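Local coordinates for thioredoxin family protein (Streptococcus pneumoniae, PDB 2YP6) that is a surface-exposed thioredoxin-fold lipoprotein that probably reduces disulfides outside the cell and helps the pneumococcus resist extracellular oxidative stress, at residues Leu74-Ser79 with Leu105-Pro110. Residues are numbered along the deposited sequence; the frame is centred on the assembly and turned at random.
Sequences LKFWAS and LTVIAP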
loop_
_atom_site.group_PDB
_atom_site.type_symbol
_atom_site.label_atom_id
_atom_site.label_comp_id
_atom_site.label_asym_id
_atom_site.label_seq_id
_atom_site.Cartn_x
_atom_site.Cartn_y
_atom_site.Cartn_z
ATOM N N LEU A 74 -0.344 0.770 -4.245
ATOM C CA LEU A 74 -0.938 0.036 -3.117
ATOM C C LEU A 74 0.032 -1.023 -2.660
ATOM O O LEU A 74 0.299 -1.948 -3.412
ATOM C CB LEU A 74 -2.264 -0.601 -3.532
ATOM C CG LEU A 74 -3.033 -1.343 -2.450
ATOM C CD1 LEU A 74 -3.515 -0.421 -1.353
ATOM C CD2 LEU A 74 -4.228 -2.075 -3.082
ATOM N N LYS A 75 0.571 -0.863 -1.453
ATOM C CA LYS A 75 1.598 -1.766 -0.938
ATOM C C LYS A 75 1.088 -2.566 0.236
ATOM O O LYS A 75 0.617 -2.003 1.227
ATOM C CB LYS A 75 2.826 -0.985 -0.494
ATOM C CG LYS A 75 3.957 -1.819 0.004
ATOM C CD LYS A 75 5.038 -0.931 0.653
ATOM C CE LYS A 75 6.295 -1.689 0.937
ATOM N NZ LYS A 75 7.136 -1.893 -0.281
ATOM N N PHE A 76 1.206 -3.880 0.120
ATOM C CA PHE A 76 0.873 -4.792 1.199
ATOM C C PHE A 76 2.159 -5.178 1.898
ATOM O O PHE A 76 3.120 -5.570 1.238
ATOM C CB PHE A 76 0.162 -6.045 0.648
ATOM C CG PHE A 76 -1.219 -5.765 0.110
ATOM C CD1 PHE A 76 -1.394 -5.277 -1.188
ATOM C CD2 PHE A 76 -2.335 -5.946 0.899
ATOM C CE1 PHE A 76 -2.619 -5.006 -1.670
ATOM C CE2 PHE A 76 -3.577 -5.677 0.418
ATOM C CZ PHE A 76 -3.736 -5.198 -0.872
ATOM N N TRP A 77 2.177 -5.077 3.216
ATOM C CA TRP A 77 3.394 -5.316 3.970
ATOM C C TRP A 77 3.134 -5.752 5.409
ATOM O O TRP A 77 2.001 -5.889 5.828
ATOM C CB TRP A 77 4.286 -4.081 3.934
ATOM C CG TRP A 77 3.781 -2.849 4.670
ATOM C CD1 TRP A 77 2.722 -2.069 4.344
ATOM C CD2 TRP A 77 4.364 -2.262 5.850
ATOM N NE1 TRP A 77 2.590 -1.030 5.253
ATOM C CE2 TRP A 77 3.597 -1.125 6.177
ATOM C CE3 TRP A 77 5.463 -2.590 6.647
ATOM C CZ2 TRP A 77 3.892 -0.321 7.281
ATOM C CZ3 TRP A 77 5.758 -1.781 7.732
ATOM C CH2 TRP A 77 4.980 -0.660 8.037
ATOM N N ALA A 78 4.212 -5.997 6.141
ATOM C CA ALA A 78 4.123 -6.376 7.555
ATOM C C ALA A 78 5.372 -5.906 8.280
ATOM O O ALA A 78 6.467 -5.893 7.699
ATOM C CB ALA A 78 3.970 -7.874 7.690
ATOM N N SER A 79 5.205 -5.544 9.550
ATOM C CA SER A 79 6.290 -5.024 10.363
ATOM C C SER A 79 7.352 -6.082 10.609
ATOM O O SER A 79 8.495 -5.723 10.837
ATOM C CB SER A 79 5.764 -4.500 11.713
ATOM O OG SER A 79 5.363 -5.577 12.541
ATOM N N LEU A 105 -0.925 4.275 -0.778
ATOM C CA LEU A 105 -1.661 3.619 0.302
ATOM C C LEU A 105 -0.935 2.338 0.634
ATOM O O LEU A 105 -0.493 1.612 -0.269
ATOM C CB LEU A 105 -3.086 3.227 -0.101
ATOM C CG LEU A 105 -4.064 4.335 -0.459
ATOM C CD1 LEU A 105 -5.395 3.731 -0.911
ATOM C CD2 LEU A 105 -4.259 5.274 0.701
ATOM N N THR A 106 -0.790 2.061 1.924
ATOM C CA THR A 106 -0.205 0.792 2.333
ATOM C C THR A 106 -1.185 0.092 3.247
ATOM O O THR A 106 -1.990 0.754 3.886
ATOM C CB THR A 106 1.176 0.937 2.993
ATOM O OG1 THR A 106 1.031 1.301 4.376
ATOM C CG2 THR A 106 2.029 1.967 2.244
ATOM N N VAL A 107 -1.093 -1.238 3.288
ATOM C CA VAL A 107 -2.002 -2.086 4.036
ATOM C C VAL A 107 -1.226 -3.104 4.880
ATOM O O VAL A 107 -0.324 -3.791 4.374
ATOM C CB VAL A 107 -2.953 -2.856 3.090
ATOM C CG1 VAL A 107 -4.050 -3.588 3.907
ATOM C CG2 VAL A 107 -3.569 -1.924 2.024
ATOM N N ILE A 108 -1.573 -3.176 6.161
ATOM C CA ILE A 108 -1.096 -4.238 7.047
ATOM C C ILE A 108 -2.319 -4.986 7.573
ATOM O O ILE A 108 -3.448 -4.540 7.427
ATOM C CB ILE A 108 -0.250 -3.713 8.227
ATOM C CG1 ILE A 108 -1.094 -2.844 9.136
ATOM C CG2 ILE A 108 0.950 -2.932 7.739
ATOM C CD1 ILE A 108 -0.490 -2.538 10.504
ATOM N N ALA A 109 -2.075 -6.131 8.192
ATOM C CA ALA A 109 -3.122 -6.944 8.780
ATOM C C ALA A 109 -2.835 -7.030 10.270
ATOM O O ALA A 109 -2.166 -7.975 10.730
ATOM C CB ALA A 109 -3.121 -8.313 8.155
ATOM N N PRO A 110 -3.291 -6.023 11.028
ATOM C CA PRO A 110 -2.870 -5.926 12.426
ATOM C C PRO A 110 -3.283 -7.167 13.233
ATOM O O PRO A 110 -4.390 -7.673 13.071
ATOM C CB PRO A 110 -3.560 -4.663 12.937
ATOM C CG PRO A 110 -4.541 -4.278 11.923
ATOM C CD PRO A 110 -4.194 -4.931 10.628
HETATM O O HOH W 1 0.720 -7.046 8.238
#
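Trp77 reaches across to Thr106 and Ile108 just where two neighbouring parallel strands of the central sheet, 71-76 and 102-108, begin to part. Its CG sits between the backbone N and the carbonyl carbon (chi1 68°), which turns the NE1 edge of the indole toward the other strand. From CB outward, CG lies 4.2 Å from Ile108 CG2; CD1 passes Val107 O and Thr106 CB; NE1 donates a hydrogen bond to Thr106 OG1 (2.9 Å), the oxygen lying 18° out of the ring plane. CE2 and CZ2 continue beneath the same methyl, Ile108 CG2, which makes a CH-pi contact 3.6 Å from the centroid of the five-membered ring. Thr106 OG1 is also hydrogen-bonded to Pro134 O. The Trp77 side chain also touches Trp124 and Phe125 of helix 120-127.

The backbones pair through Lys75 N to Leu105 O, Val107 N to Lys75 O (2.8 Å) and Trp77 N to Val107 O. On the sheet face opposite Thr106, Val107 CG2 meets Leu74 CD1 at 3.7 Å and overlies the rim of one face of the Phe76 ring, which meets Phe144, a residue of the ligand pocket, edge-to-face. Past the last direct bond a water bridges the two segments, donating to Trp77 O (3.0 Å) and accepting from Ala109 N.

The pair belongs to the central sheet of the thioredoxin fold; strand 71-76 leads on to the Cys81-Cys84 disulfide. With its N-H satisfied by Thr106 OG1 and one ring face covered by Ile108 CG2, the buried indole combines a polar bond with apolar packing, which probably restrains its rotation.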